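Local structure of nucleocapsid (Crimean-congo hemorrhagic fever virus, 4AKL) at residues Y110-K114 with Y360-A364; M169-M173 with S451-H456; Q300-D305 with N468-V472; S309-W313 with P377-T381; Q369-I373 with M446-A450. The protein binds single- and double-stranded RNA, probably packaging the viral genome, and probably also has a sequence-non-specific DNA endonuclease activity that uses manganese. All blocks are in the same frame, centred on the assembly; numbering follows the deposited sequence.

Contact 1 of 5, residues Y110-K114 with Y360-A364; sequences YIELK and YELFA. Unlike the reference sequence in segment 110-114: Ile111 (reference Thr).
Tyr110, with chi1 t, lays its ring beside Leu362: its CE2 sits 3.9 Å from Leu362 CD2, while its hydroxyl OH donates to Leu362 O at 2.7 Å, the carbonyl lying near the ring plane. Tyr110 opens the short helix 110-113, and Lys114 N bonds back to Tyr110 O at 3.1 Å, so both side chains leave the same side of that turn and point toward 360-364. Opposite them the chain leaves helix 355-360 through a type I beta turn, Tyr360 to Phe363, closed by Phe363 N to Tyr360 O at 3.0 Å. Here a turn of a mainly helical protein offers its carbonyls to a neighbouring short helix. The Lys114 chain (m, t, p, t) runs along the turn so that NZ donates to Glu361 O at 2.6 Å; Glu361 OE1 adds a long salt bridge at 4.0 Å from NZ. The backbones come closest at Lys114 and Ala364, CA to CA 4.8 Å, with Lys114 CB 4.1 Å from Ala364 CB. Tyr110 OH also accepts from Leu380 N.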
# COMPACT_ATOMS: atom_id res chain seq x y z
N TYR A 110 15.24 8.54 4.96
CA TYR A 110 15.02 8.27 3.55
C TYR A 110 16.30 7.73 2.89
O TYR A 110 16.24 6.78 2.15
CB TYR A 110 14.48 9.48 2.76
CG TYR A 110 13.99 9.02 1.40
CD1 TYR A 110 12.68 8.56 1.23
CD2 TYR A 110 14.87 8.97 0.29
CE1 TYR A 110 12.23 8.10 -0.04
CE2 TYR A 110 14.45 8.52 -0.93
CZ TYR A 110 13.13 8.08 -1.10
OH TYR A 110 12.73 7.65 -2.32
N ILE A 111 17.44 8.34 3.17
CA ILE A 111 18.70 7.97 2.55
C ILE A 111 19.01 6.46 2.82
O ILE A 111 19.44 5.74 1.93
CB ILE A 111 19.80 8.96 3.04
CG1 ILE A 111 19.53 10.37 2.44
CG2 ILE A 111 21.16 8.50 2.67
CD1 ILE A 111 20.42 11.53 3.17
N GLU A 112 18.79 6.01 4.07
CA GLU A 112 19.00 4.63 4.43
C GLU A 112 17.99 3.70 3.80
O GLU A 112 18.33 2.56 3.45
CB GLU A 112 18.95 4.47 5.96
CG GLU A 112 19.25 3.10 6.43
CD GLU A 112 19.41 3.02 7.95
OE1 GLU A 112 18.75 3.78 8.70
OE2 GLU A 112 20.19 2.20 8.37
N LEU A 113 16.76 4.17 3.64
CA LEU A 113 15.69 3.33 3.10
C LEU A 113 15.82 3.10 1.57
O LEU A 113 15.26 2.17 1.01
CB LEU A 113 14.28 3.88 3.50
CG LEU A 113 13.86 3.84 5.00
CD1 LEU A 113 12.45 4.54 5.19
CD2 LEU A 113 13.83 2.43 5.58
N LYS A 114 16.61 3.94 0.91
CA LYS A 114 17.01 3.70 -0.46
C LYS A 114 17.95 2.44 -0.53
O LYS A 114 18.12 1.88 -1.60
CB LYS A 114 17.76 4.93 -1.05
CG LYS A 114 16.92 6.13 -1.49
CD LYS A 114 17.82 7.34 -1.96
CE LYS A 114 18.82 7.01 -3.08
NZ LYS A 114 19.26 8.23 -3.83
N TYR A 360 14.53 12.75 -9.02
CA TYR A 360 15.44 11.72 -9.47
C TYR A 360 16.23 11.17 -8.29
O TYR A 360 16.43 9.95 -8.18
CB TYR A 360 16.45 12.26 -10.52
CG TYR A 360 17.32 11.18 -11.16
CD1 TYR A 360 18.45 10.64 -10.48
CD2 TYR A 360 17.03 10.70 -12.42
CE1 TYR A 360 19.24 9.62 -11.06
CE2 TYR A 360 17.85 9.67 -13.04
CZ TYR A 360 18.94 9.15 -12.36
OH TYR A 360 19.74 8.15 -12.96
N GLU A 361 16.67 12.05 -7.41
CA GLU A 361 17.51 11.63 -6.28
C GLU A 361 16.78 10.71 -5.30
O GLU A 361 17.43 10.00 -4.52
CB GLU A 361 18.09 12.81 -5.56
CG GLU A 361 19.14 12.49 -4.47
CD GLU A 361 20.47 11.79 -4.97
OE1 GLU A 361 20.54 11.21 -6.10
OE2 GLU A 361 21.43 11.82 -4.20
N LEU A 362 15.46 10.70 -5.36
CA LEU A 362 14.66 9.75 -4.58
C LEU A 362 14.72 8.27 -5.09
O LEU A 362 14.51 7.32 -4.31
CB LEU A 362 13.22 10.23 -4.49
CG LEU A 362 13.01 11.65 -3.99
CD1 LEU A 362 11.50 11.98 -3.98
CD2 LEU A 362 13.66 11.89 -2.62
N PHE A 363 15.03 8.07 -6.37
CA PHE A 363 15.07 6.71 -6.93
C PHE A 363 15.97 5.77 -6.18
O PHE A 363 17.12 6.10 -5.90
CB PHE A 363 15.52 6.71 -8.39
CG PHE A 363 14.51 7.26 -9.37
CD1 PHE A 363 13.19 7.07 -9.22
CD2 PHE A 363 14.94 7.95 -10.51
CE1 PHE A 363 12.25 7.57 -10.16
CE2 PHE A 363 14.03 8.46 -11.42
CZ PHE A 363 12.66 8.24 -11.23
N ALA A 364 15.48 4.58 -5.89
CA ALA A 364 16.32 3.57 -5.23
C ALA A 364 16.76 2.41 -6.14
O ALA A 364 17.33 1.40 -5.67
CB ALA A 364 15.58 3.01 -3.98

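Contact 2 of 5, residues M169-M173 with S451-H456; sequences MLSDM and SEHLLH
This is a near-perpendicular helix-helix packing inside a mainly helical fold: the axes of 169-173 and 451-456, parts of helices 163-181 and 450-460, cross at -99° and approach to 10.5 Å. Both backbones are regular alpha helix, and Met169 and Glu452 are nearest, CA to CA 6.6 Å. Apolar contacts come from two methionines one turn apart, both m, t, p. Leu455 (t, p) fits against both, its CD2 lying 3.8 Å from Met169 CB and 4.0 Å from Met173 SD. The methyl of Met169 reaches the other backbone, CE to Ser451 O 3.5 Å, and Phe434 of helix 425-440 packs on the same methionine. The polar part brings two acid groups together: Asp172 OD2 stands 2.7 Å from Glu452 OE2. Asp172 is also held by salt bridges to Arg175 and Arg176, which offset the negative charge. Met173 CE ends 3.4 Å from Glu452 O and 3.8 Å from His456 CB, near the plane of the imidazole at its edge.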
# COMPACT_ATOMS: atom_id res chain seq x y z
N MET A 169 -1.05 -17.77 -11.70
CA MET A 169 -0.62 -16.54 -11.03
C MET A 169 -0.57 -16.71 -9.53
O MET A 169 0.43 -16.41 -8.93
CB MET A 169 -1.50 -15.33 -11.39
CG MET A 169 -1.28 -14.88 -12.82
SD MET A 169 -2.32 -13.52 -13.31
CE MET A 169 -1.40 -12.17 -12.57
N LEU A 170 -1.65 -17.22 -8.94
CA LEU A 170 -1.71 -17.53 -7.51
C LEU A 170 -0.65 -18.55 -7.01
O LEU A 170 -0.11 -18.39 -5.90
CB LEU A 170 -3.10 -18.02 -7.13
CG LEU A 170 -4.17 -16.94 -7.04
CD1 LEU A 170 -5.56 -17.62 -6.85
CD2 LEU A 170 -3.88 -16.02 -5.85
N SER A 171 -0.37 -19.58 -7.80
CA SER A 171 0.70 -20.55 -7.45
C SER A 171 2.06 -19.87 -7.32
O SER A 171 2.87 -20.19 -6.41
CB SER A 171 0.78 -21.66 -8.49
OG SER A 171 -0.48 -22.34 -8.62
N ASP A 172 2.35 -18.96 -8.24
CA ASP A 172 3.61 -18.25 -8.16
C ASP A 172 3.57 -17.26 -6.99
O ASP A 172 4.58 -17.04 -6.32
CB ASP A 172 3.89 -17.50 -9.45
CG ASP A 172 5.25 -16.84 -9.43
OD1 ASP A 172 6.26 -17.53 -9.20
OD2 ASP A 172 5.28 -15.64 -9.62
N MET A 173 2.40 -16.67 -6.76
CA MET A 173 2.26 -15.70 -5.67
C MET A 173 2.47 -16.43 -4.35
O MET A 173 3.23 -15.94 -3.52
CB MET A 173 0.91 -14.95 -5.74
CG MET A 173 0.77 -14.06 -6.95
SD MET A 173 -0.91 -13.65 -7.54
CE MET A 173 -1.48 -12.51 -6.27
N SER A 451 1.64 -7.38 -12.65
CA SER A 451 0.33 -8.01 -12.87
C SER A 451 -0.12 -8.84 -11.68
O SER A 451 -1.30 -8.91 -11.41
CB SER A 451 0.37 -8.87 -14.14
OG SER A 451 1.40 -9.84 -14.02
N GLU A 452 0.83 -9.47 -10.98
CA GLU A 452 0.51 -10.19 -9.72
C GLU A 452 0.08 -9.23 -8.59
O GLU A 452 -0.88 -9.55 -7.86
CB GLU A 452 1.67 -11.07 -9.26
CG GLU A 452 1.85 -12.23 -10.17
CD GLU A 452 2.96 -13.15 -9.79
OE1 GLU A 452 3.57 -12.92 -8.76
OE2 GLU A 452 3.21 -14.11 -10.54
N HIS A 453 0.78 -8.09 -8.46
CA HIS A 453 0.44 -7.01 -7.51
C HIS A 453 -1.00 -6.55 -7.83
O HIS A 453 -1.83 -6.39 -6.95
CB HIS A 453 1.52 -5.91 -7.69
CG HIS A 453 1.42 -4.71 -6.79
ND1 HIS A 453 1.47 -4.78 -5.41
CD2 HIS A 453 1.34 -3.39 -7.10
CE1 HIS A 453 1.39 -3.56 -4.91
NE2 HIS A 453 1.31 -2.70 -5.91
N LEU A 454 -1.28 -6.36 -9.14
CA LEU A 454 -2.62 -5.96 -9.55
C LEU A 454 -3.70 -7.00 -9.18
O LEU A 454 -4.72 -6.64 -8.67
CB LEU A 454 -2.69 -5.66 -11.03
CG LEU A 454 -2.02 -4.37 -11.55
CD1 LEU A 454 -2.02 -4.44 -13.11
CD2 LEU A 454 -2.64 -3.03 -11.02
N LEU A 455 -3.45 -8.28 -9.43
CA LEU A 455 -4.40 -9.34 -9.04
C LEU A 455 -4.66 -9.38 -7.53
O LEU A 455 -5.80 -9.52 -7.09
CB LEU A 455 -3.91 -10.72 -9.50
CG LEU A 455 -4.84 -11.93 -9.24
CD1 LEU A 455 -6.20 -11.73 -9.87
CD2 LEU A 455 -4.21 -13.25 -9.72
N HIS A 456 -3.59 -9.26 -6.78
CA HIS A 456 -3.64 -9.28 -5.32
C HIS A 456 -4.60 -8.20 -4.85
O HIS A 456 -5.51 -8.47 -4.11
CB HIS A 456 -2.24 -9.06 -4.77
CG HIS A 456 -2.16 -9.16 -3.29
ND1 HIS A 456 -2.14 -10.38 -2.63
CD2 HIS A 456 -2.12 -8.21 -2.34
CE1 HIS A 456 -2.08 -10.15 -1.33
NE2 HIS A 456 -2.06 -8.85 -1.13

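Contact 3 of 5, residues Q300-D305 with N468-V472; sequences QGAQID and NAYNV
One glutamine side chain, Gln300, reaches across to the carbonyls of a tight turn: its NE2 donates to Tyr470 O at 2.7 Å, with an N-H...O angle of 138°, and stands 2.9 Å from Val472 O. The rotamer that allows this is t, p, which bends the amide over the type I beta turn from Ala469 to Val472, closed by Val472 N to Ala469 O at 3.2 Å. Gln300 and Gly301 end helix 295-301; Gln303 N bonds back to Gln300 O at 3.2 Å, and the chain then extends through Gln303 and Ile304 to Asp305. The nearest CA pairs are Gln300 with Tyr470, 6.5 Å, and Asp305 with Asn468, 5.8 Å, so 300-305 is held at both its ends and the segments run in opposite senses. This linker joins two consecutive helices, and Asp305 (chi1 t) is the N-cap of helix 306-316. Its OD1 caps Phe308 N weakly, while OD2 accepts from Asn468 ND2 at 2.9 Å and 172° and is salt-bridged to Arg134 of helix 120-136. Within its own segment, Asn468 OD1 takes Tyr470 N at 2.8 Å, an Asx turn overlapping the start of the beta turn. Tyr470, chi1 t, places its ring obliquely by the helix end, CE1 lying 3.6 Å from Gln300 CG and 4.0 Å from Gly301 CA. Phe124 and Gln127 also touch this side chain.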
# COMPACT_ATOMS: atom_id res chain seq x y z
N GLN A 300 1.77 -6.86 5.10
CA GLN A 300 0.65 -5.93 5.07
C GLN A 300 1.23 -4.51 5.17
O GLN A 300 0.78 -3.60 4.45
CB GLN A 300 -0.35 -6.20 6.21
CG GLN A 300 -1.70 -5.46 6.10
CD GLN A 300 -2.64 -6.03 5.01
OE1 GLN A 300 -2.20 -6.69 4.07
NE2 GLN A 300 -3.94 -5.75 5.14
N GLY A 301 2.23 -4.34 6.05
CA GLY A 301 2.83 -3.03 6.28
C GLY A 301 3.67 -2.47 5.14
O GLY A 301 3.95 -1.28 5.11
N ALA A 302 4.09 -3.30 4.19
CA ALA A 302 4.80 -2.76 3.03
C ALA A 302 3.88 -2.34 1.88
O ALA A 302 4.39 -1.84 0.88
CB ALA A 302 5.84 -3.76 2.52
N GLN A 303 2.56 -2.55 1.98
CA GLN A 303 1.64 -2.19 0.88
C GLN A 303 1.64 -0.70 0.68
O GLN A 303 1.43 0.08 1.63
CB GLN A 303 0.19 -2.64 1.15
CG GLN A 303 -0.12 -4.07 0.72
CD GLN A 303 -1.46 -4.53 1.23
OE1 GLN A 303 -2.37 -3.72 1.49
NE2 GLN A 303 -1.60 -5.84 1.38
N ILE A 304 1.86 -0.28 -0.54
CA ILE A 304 1.94 1.12 -0.83
C ILE A 304 0.52 1.75 -0.75
O ILE A 304 -0.44 1.16 -1.16
CB ILE A 304 2.69 1.33 -2.16
CG1 ILE A 304 2.81 2.81 -2.45
CG2 ILE A 304 2.03 0.56 -3.33
CD1 ILE A 304 3.88 3.10 -3.56
N ASP A 305 0.44 2.92 -0.15
CA ASP A 305 -0.69 3.75 -0.30
C ASP A 305 -0.36 4.70 -1.44
O ASP A 305 0.46 5.64 -1.29
CB ASP A 305 -1.00 4.52 0.98
CG ASP A 305 -2.27 5.36 0.86
OD1 ASP A 305 -2.59 5.75 -0.27
OD2 ASP A 305 -2.95 5.61 1.91
N ASN A 468 -7.26 2.79 0.09
CA ASN A 468 -6.19 2.27 0.96
C ASN A 468 -6.74 0.99 1.49
O ASN A 468 -7.90 0.95 1.98
CB ASN A 468 -5.86 3.28 2.05
CG ASN A 468 -5.00 2.70 3.22
OD1 ASN A 468 -5.36 1.68 3.85
ND2 ASN A 468 -3.90 3.37 3.51
N ALA A 469 -5.95 -0.08 1.42
CA ALA A 469 -6.45 -1.41 1.84
C ALA A 469 -5.67 -1.99 3.02
O ALA A 469 -5.73 -3.22 3.26
CB ALA A 469 -6.45 -2.39 0.64
N TYR A 470 -4.96 -1.13 3.75
CA TYR A 470 -4.17 -1.58 4.88
C TYR A 470 -4.99 -2.37 5.91
O TYR A 470 -4.52 -3.40 6.34
CB TYR A 470 -3.42 -0.42 5.60
CG TYR A 470 -2.60 -0.92 6.81
CD1 TYR A 470 -1.62 -1.88 6.64
CD2 TYR A 470 -2.82 -0.44 8.11
CE1 TYR A 470 -0.88 -2.35 7.68
CE2 TYR A 470 -2.05 -0.91 9.18
CZ TYR A 470 -1.08 -1.87 8.94
OH TYR A 470 -0.29 -2.40 9.92
N ASN A 471 -6.20 -1.90 6.28
CA ASN A 471 -7.08 -2.59 7.30
C ASN A 471 -8.03 -3.67 6.78
O ASN A 471 -8.97 -4.02 7.44
CB ASN A 471 -7.93 -1.55 8.09
CG ASN A 471 -7.09 -0.68 8.93
OD1 ASN A 471 -6.23 -1.16 9.68
ND2 ASN A 471 -7.30 0.63 8.83
N VAL A 472 -7.79 -4.17 5.57
CA VAL A 472 -8.50 -5.31 5.02
C VAL A 472 -7.84 -6.55 5.66
O VAL A 472 -6.60 -6.65 5.73
CB VAL A 472 -8.47 -5.32 3.44
CG1 VAL A 472 -8.85 -6.63 2.91
CG2 VAL A 472 -9.40 -4.28 2.90

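Contact 4 of 5, residues S309-W313 with P377-T381; sequences SSYYW and PAVLT
Two consecutive carbonyls of an irregular segment, Pro377 O and Ala378 O, are each given a donor by one turn of helix 306-316. Ser309 OG (chi1 m) donates to Pro377 O at 2.7 Å and is also hydrogen-bonded to Tyr126 OH. Trp313 NE1 donates to Ala378 O at 2.7 Å, with an N-H...O angle of 149°, the oxygen lying near the indole plane. The helical bond Trp313 N to Ser309 O, 3.1 Å, sets this spacing. Ser309 and Ala378 are nearest, CA to CA 5.4 Å, and Trp313 and Leu380 follow at 7.5 Å. The contact is a helix packed against a buried loop of the helical fold: 377-381 belongs to the long connection between helices 355-360 and 385-392, with turn-like backbone angles at Pro377 and Ala378 and extended ones from Val379 onward. Extension carries Leu380 (t, p) over the indole of Trp313 (chi1 m, chi2 -37°), where CD1 makes a CH-pi contact 3.6 Å from the six-membered ring's centroid, 10° off its normal. Leu380 N, 3.5 Å from Trp313 NE1, is also a donor and bonds instead to Tyr110 OH. Val379 O is taken by Arg384 NH1, and the Leu380 backbone pairs with Ala364. Tyr312 (chi1 t) sets its ring edge on the alanine, CE2 being 3.6 Å from Ala378 O and 4.0 Å from Ala378 CB, while its hydroxyl is bonded to Asp107 OD1.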
# COMPACT_ATOMS: atom_id res chain seq x y z
N SER A 309 1.84 8.05 -0.85
CA SER A 309 3.21 7.98 -1.27
C SER A 309 3.40 8.95 -2.42
O SER A 309 4.38 9.64 -2.47
CB SER A 309 3.61 6.54 -1.65
OG SER A 309 3.97 5.73 -0.53
N SER A 310 2.45 9.05 -3.33
CA SER A 310 2.63 10.00 -4.41
C SER A 310 2.78 11.47 -3.95
O SER A 310 3.59 12.21 -4.52
CB SER A 310 1.55 9.82 -5.50
OG SER A 310 1.78 8.55 -6.20
N TYR A 311 2.01 11.86 -2.92
CA TYR A 311 2.08 13.21 -2.38
C TYR A 311 3.38 13.41 -1.58
O TYR A 311 3.98 14.52 -1.60
CB TYR A 311 0.82 13.54 -1.55
CG TYR A 311 -0.21 14.28 -2.37
CD1 TYR A 311 -0.10 15.63 -2.56
CD2 TYR A 311 -1.26 13.62 -2.98
CE1 TYR A 311 -1.04 16.34 -3.33
CE2 TYR A 311 -2.19 14.30 -3.75
CZ TYR A 311 -2.07 15.65 -3.92
OH TYR A 311 -2.96 16.30 -4.70
N TYR A 312 3.83 12.36 -0.89
CA TYR A 312 5.08 12.41 -0.20
C TYR A 312 6.23 12.72 -1.19
O TYR A 312 7.13 13.52 -0.88
CB TYR A 312 5.34 11.09 0.51
CG TYR A 312 6.67 11.03 1.16
CD1 TYR A 312 7.00 11.90 2.19
CD2 TYR A 312 7.62 10.11 0.75
CE1 TYR A 312 8.25 11.86 2.81
CE2 TYR A 312 8.91 10.06 1.37
CZ TYR A 312 9.21 10.93 2.39
OH TYR A 312 10.46 10.90 3.00
N TRP A 313 6.18 12.12 -2.39
CA TRP A 313 7.25 12.32 -3.37
C TRP A 313 7.20 13.71 -3.93
O TRP A 313 8.25 14.33 -4.12
CB TRP A 313 7.23 11.23 -4.48
CG TRP A 313 7.53 9.84 -3.92
CD1 TRP A 313 8.44 9.53 -2.91
CD2 TRP A 313 6.91 8.63 -4.28
NE1 TRP A 313 8.42 8.19 -2.66
CE2 TRP A 313 7.49 7.60 -3.49
CE3 TRP A 313 5.94 8.29 -5.22
CZ2 TRP A 313 7.13 6.29 -3.60
CZ3 TRP A 313 5.57 6.98 -5.33
CH2 TRP A 313 6.16 5.99 -4.53
N PRO A 377 7.45 1.38 1.60
CA PRO A 377 6.50 1.89 0.63
C PRO A 377 6.56 3.35 0.26
O PRO A 377 5.84 3.79 -0.67
CB PRO A 377 5.14 1.62 1.30
CG PRO A 377 5.42 1.54 2.75
CD PRO A 377 6.75 0.84 2.78
N ALA A 378 7.38 4.09 0.97
CA ALA A 378 7.58 5.52 0.72
C ALA A 378 8.82 5.75 -0.14
O ALA A 378 9.16 6.91 -0.36
CB ALA A 378 7.73 6.26 2.02
N VAL A 379 9.47 4.68 -0.60
CA VAL A 379 10.68 4.80 -1.41
C VAL A 379 10.33 4.73 -2.92
O VAL A 379 9.71 3.76 -3.39
CB VAL A 379 11.72 3.74 -1.04
CG1 VAL A 379 13.03 3.86 -1.93
CG2 VAL A 379 12.05 3.83 0.46
N LEU A 380 10.71 5.77 -3.65
CA LEU A 380 10.52 5.85 -5.09
C LEU A 380 11.47 4.94 -5.87
O LEU A 380 12.57 4.66 -5.44
CB LEU A 380 10.68 7.28 -5.58
CG LEU A 380 10.23 7.58 -7.03
CD1 LEU A 380 8.74 7.22 -7.27
CD2 LEU A 380 10.45 9.04 -7.34
N THR A 381 10.98 4.47 -7.00
CA THR A 381 11.74 3.71 -8.00
C THR A 381 11.17 4.11 -9.37
O THR A 381 10.07 4.71 -9.45
CB THR A 381 11.59 2.14 -7.92
OG1 THR A 381 10.22 1.80 -8.09
CG2 THR A 381 12.09 1.58 -6.60

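Contact 5 of 5, residues Q369-I373 with M446-A450; sequences QQNRI and MDIVA
Neither segment is a regular helix or strand over its length. Gln370 and Asn371 are extended, then Arg372 and Ile373 (phi near -58°, psi near -25°) begin a 3-10 turn; opposite, Asp447 is helical in its angles, Ile448 is extended, and Val449 is the N-cap of helix 450-460. Arg372 and Asp447 are nearest, CA to CA 5.7 Å. Asp447 (chi1 m) points toward 369-373, and its OD2 accepts from Arg372 N at 3.0 Å, almost linear at 175°. The neighbouring Asn371, chi1 t, puts OD1 3.0 Å from Ile373 N in a hydrogen bond at 170°, and the same oxygen lies 3.3 Å from Asp447 CB. Two side-chain oxygens, one from each segment, therefore take the first two amides of the 3-10 turn. The guanidinium of Arg372 leads away: NE is 4.5 Å from Asp447 OD2, which lies well out of its plane, so the attraction is of charge alone. Beside this, Arg372 CB approaches Ile448 CG1 at 4.0 Å, and Ile373 CD1 meets Ile448 CD1 at 3.7 Å, with Ile180 of helix 163-181 also against Ile373. Met446 O is held by Arg176 of that helix. The whole is a surface contact between two interhelical loops, built on an Asx turn at Asn371 with a carboxylate from the second loop binding the amide within it.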
# COMPACT_ATOMS: atom_id res chain seq x y z
N GLN A 369 19.82 -2.82 -1.74
CA GLN A 369 20.68 -3.95 -1.67
C GLN A 369 19.97 -5.33 -1.46
O GLN A 369 20.65 -6.36 -1.44
CB GLN A 369 21.73 -3.71 -0.58
CG GLN A 369 22.65 -2.56 -0.91
CD GLN A 369 23.75 -2.32 0.12
OE1 GLN A 369 23.71 -2.84 1.25
NE2 GLN A 369 24.75 -1.50 -0.26
N GLN A 370 18.66 -5.36 -1.32
CA GLN A 370 17.92 -6.59 -1.02
C GLN A 370 16.80 -6.83 -2.04
O GLN A 370 16.61 -6.06 -2.98
CB GLN A 370 17.33 -6.49 0.40
CG GLN A 370 18.38 -6.22 1.53
CD GLN A 370 19.31 -7.36 1.72
OE1 GLN A 370 18.92 -8.53 1.54
NE2 GLN A 370 20.57 -7.05 2.10
N ASN A 371 16.04 -7.92 -1.84
CA ASN A 371 14.86 -8.18 -2.66
C ASN A 371 13.89 -6.99 -2.52
O ASN A 371 13.57 -6.58 -1.43
CB ASN A 371 14.18 -9.46 -2.23
CG ASN A 371 13.11 -9.90 -3.20
OD1 ASN A 371 12.25 -9.13 -3.59
ND2 ASN A 371 13.15 -11.15 -3.57
N ARG A 372 13.46 -6.46 -3.67
CA ARG A 372 12.60 -5.31 -3.73
C ARG A 372 11.30 -5.42 -3.04
O ARG A 372 10.71 -4.43 -2.70
CB ARG A 372 12.29 -4.95 -5.20
CG ARG A 372 13.16 -3.90 -5.79
CD ARG A 372 14.58 -4.09 -5.47
NE ARG A 372 15.58 -3.40 -6.32
CZ ARG A 372 15.42 -2.45 -7.27
NH1 ARG A 372 14.24 -1.92 -7.66
NH2 ARG A 372 16.52 -2.00 -7.87
N ILE A 373 10.82 -6.63 -2.85
CA ILE A 373 9.59 -6.83 -2.15
C ILE A 373 9.71 -6.21 -0.73
O ILE A 373 8.69 -5.82 -0.11
CB ILE A 373 9.24 -8.36 -2.14
CG1 ILE A 373 7.77 -8.62 -1.80
CG2 ILE A 373 10.16 -9.12 -1.14
CD1 ILE A 373 6.68 -7.98 -2.77
N MET A 446 12.08 -12.11 -11.42
CA MET A 446 11.74 -10.75 -11.07
C MET A 446 11.36 -10.71 -9.59
O MET A 446 10.61 -11.55 -9.15
CB MET A 446 10.57 -10.26 -11.90
CG MET A 446 10.79 -10.34 -13.39
SD MET A 446 9.31 -9.80 -14.26
CE MET A 446 9.62 -8.04 -14.37
N ASP A 447 11.90 -9.74 -8.85
CA ASP A 447 11.45 -9.50 -7.47
C ASP A 447 9.95 -9.15 -7.49
O ASP A 447 9.21 -9.57 -6.66
CB ASP A 447 12.24 -8.34 -6.82
CG ASP A 447 13.74 -8.64 -6.64
OD1 ASP A 447 14.16 -9.77 -6.99
OD2 ASP A 447 14.50 -7.74 -6.17
N ILE A 448 9.56 -8.36 -8.47
CA ILE A 448 8.22 -7.77 -8.53
C ILE A 448 7.54 -8.00 -9.84
O ILE A 448 8.07 -7.56 -10.88
CB ILE A 448 8.33 -6.22 -8.33
CG1 ILE A 448 8.76 -5.88 -6.90
CG2 ILE A 448 6.98 -5.46 -8.69
CD1 ILE A 448 7.94 -6.54 -5.88
N VAL A 449 6.38 -8.67 -9.82
CA VAL A 449 5.56 -8.90 -11.03
C VAL A 449 4.33 -7.98 -10.89
O VAL A 449 3.41 -8.30 -10.12
CB VAL A 449 5.19 -10.34 -11.17
CG1 VAL A 449 4.23 -10.59 -12.36
CG2 VAL A 449 6.45 -11.17 -11.34
N ALA A 450 4.34 -6.85 -11.63
CA ALA A 450 3.24 -5.86 -11.58
C ALA A 450 1.82 -6.47 -11.71
O ALA A 450 0.94 -6.11 -10.98
CB ALA A 450 3.39 -4.79 -12.68

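Contacts 1 to 4 are buried, contact 3 lying nearest the centre of the chain, whereas contact 5 is at the surface. Contacts 1, 4 and 5 share the long connection between helices 355-360 and 385-392, and contacts 1 and 4 touch directly, with Ala364 N 2.9 Å from Leu380 O. Contacts 3 and 4 meet where consecutive helices 295-301 and 306-316 join, Ile304 packing on Trp313. Contact 2 alone pairs two helices and depends on methionine and leucine, plus a close acid pair; contacts 1, 3 and 4 instead have side chains serving loop carbonyls. In contact 5 the direction reverses, an acid receiving a backbone amide, and its second segment runs straight into that of contact 2.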